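Local coordinates for 2-C-methyl-D-erythritol 4-phosphate cytidylyltransferase (Thermus thermophilus HB8, PDB 2PX7), which probably catalyses the transfer of a cytidylyl group from CTP to 2-C-methyl-D-erythritol 4-phosphate, a step of non-mevalonate isoprenoid biosynthesis, at residues 121-126 and 210-215; 28-33 and 112-117. One frame throughout, in Å; residues are numbered along the deposited sequence.

Interaction 1: residues 121-126 and 210-215; sequences RGLVAR and EGEATA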
loop_
_atom_site.group_PDB
_atom_site.type_symbol
_atom_site.label_atom_id
_atom_site.label_comp_id
_atom_site.label_asym_id
_atom_site.label_seq_id
_atom_site.Cartn_x
_atom_site.Cartn_y
_atom_site.Cartn_z
ATOM N N ARG A 121 -5.095 -17.180 -7.163
ATOM C CA ARG A 121 -5.197 -17.843 -8.450
ATOM C C ARG A 121 -5.765 -16.881 -9.486
ATOM O O ARG A 121 -5.376 -16.915 -10.654
ATOM C CB ARG A 121 -6.058 -19.114 -8.352
ATOM C CG ARG A 121 -5.573 -20.229 -9.274
ATOM C CD ARG A 121 -6.734 -20.988 -9.938
ATOM N NE ARG A 121 -6.629 -20.987 -11.407
ATOM C CZ ARG A 121 -5.822 -21.775 -12.128
ATOM N NH1 ARG A 121 -5.008 -22.647 -11.535
ATOM N NH2 ARG A 121 -5.820 -21.684 -13.458
ATOM N N GLY A 122 -6.688 -16.029 -9.048
ATOM C CA GLY A 122 -7.231 -14.968 -9.881
ATOM C C GLY A 122 -6.160 -14.032 -10.432
ATOM O O GLY A 122 -6.174 -13.720 -11.612
ATOM N N LEU A 123 -5.245 -13.578 -9.580
ATOM C CA LEU A 123 -4.167 -12.684 -10.017
ATOM C C LEU A 123 -3.259 -13.377 -11.042
ATOM O O LEU A 123 -3.008 -12.835 -12.105
ATOM C CB LEU A 123 -3.342 -12.180 -8.822
ATOM C CG LEU A 123 -2.269 -11.094 -9.065
ATOM C CD1 LEU A 123 -2.766 -9.949 -9.913
ATOM C CD2 LEU A 123 -1.801 -10.568 -7.742
ATOM N N VAL A 124 -2.796 -14.578 -10.718
ATOM C CA VAL A 124 -1.959 -15.358 -11.624
ATOM C C VAL A 124 -2.605 -15.505 -13.007
ATOM O O VAL A 124 -1.982 -15.147 -14.010
ATOM C CB VAL A 124 -1.585 -16.753 -11.040
ATOM C CG1 VAL A 124 -0.595 -17.489 -11.966
ATOM C CG2 VAL A 124 -0.969 -16.613 -9.652
ATOM N N ALA A 125 -3.852 -15.990 -13.058
ATOM C CA ALA A 125 -4.541 -16.224 -14.335
ATOM C C ALA A 125 -4.682 -14.941 -15.117
ATOM O O ALA A 125 -4.527 -14.941 -16.337
ATOM C CB ALA A 125 -5.946 -16.873 -14.118
ATOM N N ARG A 126 -4.990 -13.852 -14.413
ATOM C CA ARG A 126 -5.138 -12.538 -15.026
ATOM C C ARG A 126 -3.804 -12.050 -15.637
ATOM O O ARG A 126 -3.775 -11.533 -16.745
ATOM C CB ARG A 126 -5.690 -11.548 -13.986
ATOM C CG ARG A 126 -5.965 -10.103 -14.462
ATOM C CD ARG A 126 -6.335 -9.192 -13.252
ATOM N NE ARG A 126 -7.300 -9.879 -12.410
ATOM C CZ ARG A 126 -7.340 -9.875 -11.077
ATOM N NH1 ARG A 126 -6.479 -9.189 -10.340
ATOM N NH2 ARG A 126 -8.281 -10.585 -10.474
ATOM N N GLU A 210 -5.086 -5.296 -13.315
ATOM C CA GLU A 210 -5.389 -5.002 -11.912
ATOM C C GLU A 210 -4.635 -5.950 -10.986
ATOM O O GLU A 210 -4.717 -7.158 -11.118
ATOM C CB GLU A 210 -6.911 -5.029 -11.630
ATOM C CG GLU A 210 -7.675 -5.995 -12.511
ATOM C CD GLU A 210 -9.139 -6.261 -12.107
ATOM O OE1 GLU A 210 -9.572 -5.810 -11.002
ATOM O OE2 GLU A 210 -9.840 -6.936 -12.925
ATOM N N GLY A 211 -3.864 -5.388 -10.068
ATOM C CA GLY A 211 -3.225 -6.190 -9.047
ATOM C C GLY A 211 -4.208 -6.520 -7.931
ATOM O O GLY A 211 -5.422 -6.549 -8.147
ATOM N N GLU A 212 -3.685 -6.763 -6.739
ATOM C CA GLU A 212 -4.499 -7.147 -5.592
ATOM C C GLU A 212 -3.835 -6.752 -4.295
ATOM O O GLU A 212 -2.614 -6.890 -4.146
ATOM C CB GLU A 212 -4.786 -8.648 -5.621
ATOM C CG GLU A 212 -6.024 -8.955 -6.445
ATOM C CD GLU A 212 -6.279 -10.423 -6.637
ATOM O OE1 GLU A 212 -5.649 -11.234 -5.934
ATOM O OE2 GLU A 212 -7.119 -10.752 -7.511
ATOM N N ALA A 213 -4.651 -6.253 -3.362
ATOM C CA ALA A 213 -4.183 -5.727 -2.093
ATOM C C ALA A 213 -3.484 -6.771 -1.247
ATOM O O ALA A 213 -2.621 -6.441 -0.440
ATOM C CB ALA A 213 -5.355 -5.095 -1.303
ATOM N N THR A 214 -3.868 -8.028 -1.428
ATOM C CA THR A 214 -3.296 -9.132 -0.665
ATOM C C THR A 214 -1.897 -9.513 -1.148
ATOM O O THR A 214 -1.139 -10.121 -0.400
ATOM C CB THR A 214 -4.191 -10.366 -0.736
ATOM O OG1 THR A 214 -4.490 -10.631 -2.111
ATOM C CG2 THR A 214 -5.501 -10.118 0.033
ATOM N N ALA A 215 -1.564 -9.152 -2.388
ATOM C CA ALA A 215 -0.247 -9.425 -2.954
ATOM C C ALA A 215 0.829 -8.410 -2.536
ATOM O O ALA A 215 1.720 -8.090 -3.323
ATOM C CB ALA A 215 -0.331 -9.516 -4.457
#

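Interaction 2: residues 28-33 and 112-117; sequences VLIPAA and HDVARP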
loop_
_atom_site.group_PDB
_atom_site.type_symbol
_atom_site.label_atom_id
_atom_site.label_comp_id
_atom_site.label_asym_id
_atom_site.label_seq_id
_atom_site.Cartn_x
_atom_site.Cartn_y
_atom_site.Cartn_z
ATOM N N VAL A 28 7.565 -20.622 -14.489
ATOM C CA VAL A 28 7.595 -19.662 -13.365
ATOM C C VAL A 28 9.006 -19.435 -12.793
ATOM O O VAL A 28 9.676 -20.390 -12.390
ATOM C CB VAL A 28 6.624 -20.096 -12.210
ATOM C CG1 VAL A 28 6.736 -19.169 -11.036
ATOM C CG2 VAL A 28 5.168 -20.171 -12.694
ATOM N N LEU A 29 9.450 -18.175 -12.750
ATOM C CA LEU A 29 10.787 -17.853 -12.222
ATOM C C LEU A 29 10.679 -17.130 -10.901
ATOM O O LEU A 29 10.028 -16.090 -10.824
ATOM C CB LEU A 29 11.615 -17.021 -13.220
ATOM C CG LEU A 29 11.508 -17.396 -14.707
ATOM C CD1 LEU A 29 12.414 -16.491 -15.567
ATOM C CD2 LEU A 29 11.872 -18.866 -14.907
ATOM N N ILE A 30 11.319 -17.690 -9.874
ATOM C CA ILE A 30 11.331 -17.135 -8.523
ATOM C C ILE A 30 12.755 -16.696 -8.101
ATOM O O ILE A 30 13.499 -17.487 -7.506
ATOM C CB ILE A 30 10.744 -18.158 -7.476
ATOM C CG1 ILE A 30 9.394 -18.769 -7.928
ATOM C CG2 ILE A 30 10.739 -17.586 -6.044
ATOM C CD1 ILE A 30 8.184 -17.781 -8.164
ATOM N N PRO A 31 13.131 -15.429 -8.387
ATOM C CA PRO A 31 14.472 -14.938 -8.011
ATOM C C PRO A 31 14.598 -14.630 -6.524
ATOM O O PRO A 31 14.684 -13.472 -6.155
ATOM C CB PRO A 31 14.614 -13.646 -8.833
ATOM C CG PRO A 31 13.162 -13.132 -8.968
ATOM C CD PRO A 31 12.324 -14.389 -9.073
ATOM N N ALA A 32 14.620 -15.658 -5.683
ATOM C CA ALA A 32 14.655 -15.493 -4.221
ATOM C C ALA A 32 16.064 -15.574 -3.606
ATOM O O ALA A 32 16.312 -16.387 -2.704
ATOM C CB ALA A 32 13.751 -16.532 -3.570
ATOM N N ALA A 33 16.993 -14.744 -4.057
ATOM C CA ALA A 33 18.350 -14.863 -3.513
ATOM C C ALA A 33 18.753 -13.804 -2.453
ATOM O O ALA A 33 19.918 -13.747 -2.009
ATOM C CB ALA A 33 19.374 -15.006 -4.631
ATOM N N HIS A 112 8.149 -13.797 -10.229
ATOM C CA HIS A 112 7.473 -13.449 -8.994
ATOM C C HIS A 112 8.414 -13.233 -7.814
ATOM O O HIS A 112 9.354 -13.986 -7.625
ATOM C CB HIS A 112 6.404 -14.499 -8.650
ATOM C CG HIS A 112 5.585 -14.139 -7.451
ATOM N ND1 HIS A 112 4.721 -13.066 -7.436
ATOM C CD2 HIS A 112 5.520 -14.693 -6.216
ATOM C CE1 HIS A 112 4.146 -12.983 -6.249
ATOM N NE2 HIS A 112 4.617 -13.957 -5.488
ATOM N N ASP A 113 8.150 -12.169 -7.050
ATOM C CA ASP A 113 8.848 -11.869 -5.812
ATOM C C ASP A 113 8.383 -12.810 -4.737
ATOM O O ASP A 113 7.197 -12.841 -4.454
ATOM C CB ASP A 113 8.474 -10.481 -5.310
ATOM C CG ASP A 113 9.024 -9.391 -6.148
ATOM O OD1 ASP A 113 9.866 -9.662 -7.048
ATOM O OD2 ASP A 113 8.596 -8.229 -5.907
ATOM N N VAL A 114 9.311 -13.535 -4.113
ATOM C CA VAL A 114 8.989 -14.479 -3.037
ATOM C C VAL A 114 8.465 -13.770 -1.765
ATOM O O VAL A 114 7.828 -14.396 -0.917
ATOM C CB VAL A 114 10.221 -15.424 -2.723
ATOM C CG1 VAL A 114 11.247 -14.723 -1.835
ATOM C CG2 VAL A 114 9.767 -16.735 -2.092
ATOM N N ALA A 115 8.737 -12.468 -1.641
ATOM C CA ALA A 115 8.201 -11.664 -0.535
ATOM C C ALA A 115 6.725 -11.275 -0.702
ATOM O O ALA A 115 6.185 -10.587 0.158
ATOM C CB ALA A 115 9.063 -10.403 -0.294
ATOM N N ARG A 116 6.086 -11.722 -1.791
ATOM C CA ARG A 116 4.631 -11.561 -2.001
ATOM C C ARG A 116 3.929 -12.930 -1.920
ATOM O O ARG A 116 3.598 -13.504 -2.937
ATOM C CB ARG A 116 4.333 -10.860 -3.353
ATOM C CG ARG A 116 4.974 -9.463 -3.515
ATOM C CD ARG A 116 4.877 -8.853 -4.972
ATOM N NE ARG A 116 4.852 -7.393 -4.889
ATOM C CZ ARG A 116 5.858 -6.590 -5.194
ATOM N NH1 ARG A 116 7.000 -7.094 -5.668
ATOM N NH2 ARG A 116 5.739 -5.274 -5.029
ATOM N N PRO A 117 3.729 -13.473 -0.700
ATOM C CA PRO A 117 3.157 -14.830 -0.567
ATOM C C PRO A 117 1.670 -14.994 -0.897
ATOM O O PRO A 117 1.257 -16.081 -1.316
ATOM C CB PRO A 117 3.417 -15.172 0.898
ATOM C CG PRO A 117 3.447 -13.835 1.599
ATOM C CD PRO A 117 4.055 -12.880 0.618
#

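Interaction 1: residues 121-126 and 210-215
A salt-bridge network between Arg126, Glu212 and Glu210, with a small apolar patch at Leu123 beside it, joins the first turns of helix 121-134 to the loop leaving strand 207-210. The guanidinium grips Glu212 end-on, two nitrogens converging on one oxygen: Glu212 OE2 lies 3.2 Å from Arg126 NH2 and 3.3 Å from Arg126 NH1. Both nitrogens come from the same face of the carboxylate, whose plane is turned 63° from the guanidinium. Arg126 NH1 also donates to Glu210 O at 2.8 Å with an N-H...O angle of 157°; this acceptor sits in the guanidinium plane, although NH1 stands above the carbonyl plane. The Glu210 carboxylate instead lies over a face, its OE2 a long 3.9 Å from Arg126 NE, so that charge alone acts there. A bend at chi3 (-46°) folds the guanidinium back, with its other face toward Gly122 O. The fold here is the mixed, Rossmann-like sheet of the nucleotidyltransferases, in which 207-210 is an outermost strand of the chain. With an alanine at Arg126, Glu212 OE2 and Glu210 O would probably lose these donors, and the two carboxylates their shared counter-charge. Glu212 OE1 has its own partner in Ser120 OG, which also bonds Leu123 N at the helix start. Alongside these polar contacts, Leu123 splits its methyls: CD1 rests 3.9 Å from Gly211 CA, and CD2 meets Ala215 CB at 3.7 Å, a position that the type I turn from Glu212 to Ala215 brings back toward the helix.

Interaction 2: residues 28-33 and 112-117
The backbones meet through one hydrogen bond, His112 N to Leu29 O at 3.0 Å with an N-H...O angle of 160°, continuing the parallel pairing of strands 27-31 and 108-111, in which Leu29 also bonds Leu110. Beyond it the chains change course: Pro31 centres an inverse gamma turn, closed by Ala32 N to Ile30 O at 2.8 Å, and Pro31 CD packs against His112 O. Ile30 and His112 lie side by side and point the same way, with Ile30 CD1 3.8 Å from His112 CB. The other branch, Ile30 CG2, anti to the backbone N, lies 4.0 Å from Val114 CB; the two side chains cross at about a right angle. Val114 CG1 sits between its backbone N and carbonyl carbon (chi1 80°), where it meets Ala32 CB at 3.5 Å. The His112 ring is held by a bond from NE2 to Arg116 O, 2.8 Å long with the oxygen in the ring plane, which ties the start of the loop to the far end of its type I turn. In Rossmann-like nucleotidyltransferases the nucleotide site lies at the C-terminal ends of the parallel strands, where these two loops depart; the loop after strand 27-31 runs into the glycine-rich segment, part of which is not modelled, probably bordering the CTP site, and the side chain of Val114 is about 5 Å from that of Lys44, a predicted transition-state stabiliser.

In the fold
Along the chain the two contacts come in series: interaction 2 is complete at residue 117, and interaction 1 begins at 121, where helix 121-134 starts. Their centres lie about 15 Å apart, and they touch directly where Ala215 O packs 3.5 Å from Arg116 CG. Interaction 2, about 5 Å from the centre of the chain, joins the end of strand 27-31 to the loop that follows its neighbour, strand 108-111; interaction 1 lies about 12 Å from that centre and involves the loop after strand 207-210, at one edge of the sheet within this chain. Lys217, predicted to position the substrate MEP, has its side chain about 8 Å from those of Ala215 and Val114, consistent with both loops framing the active-site region.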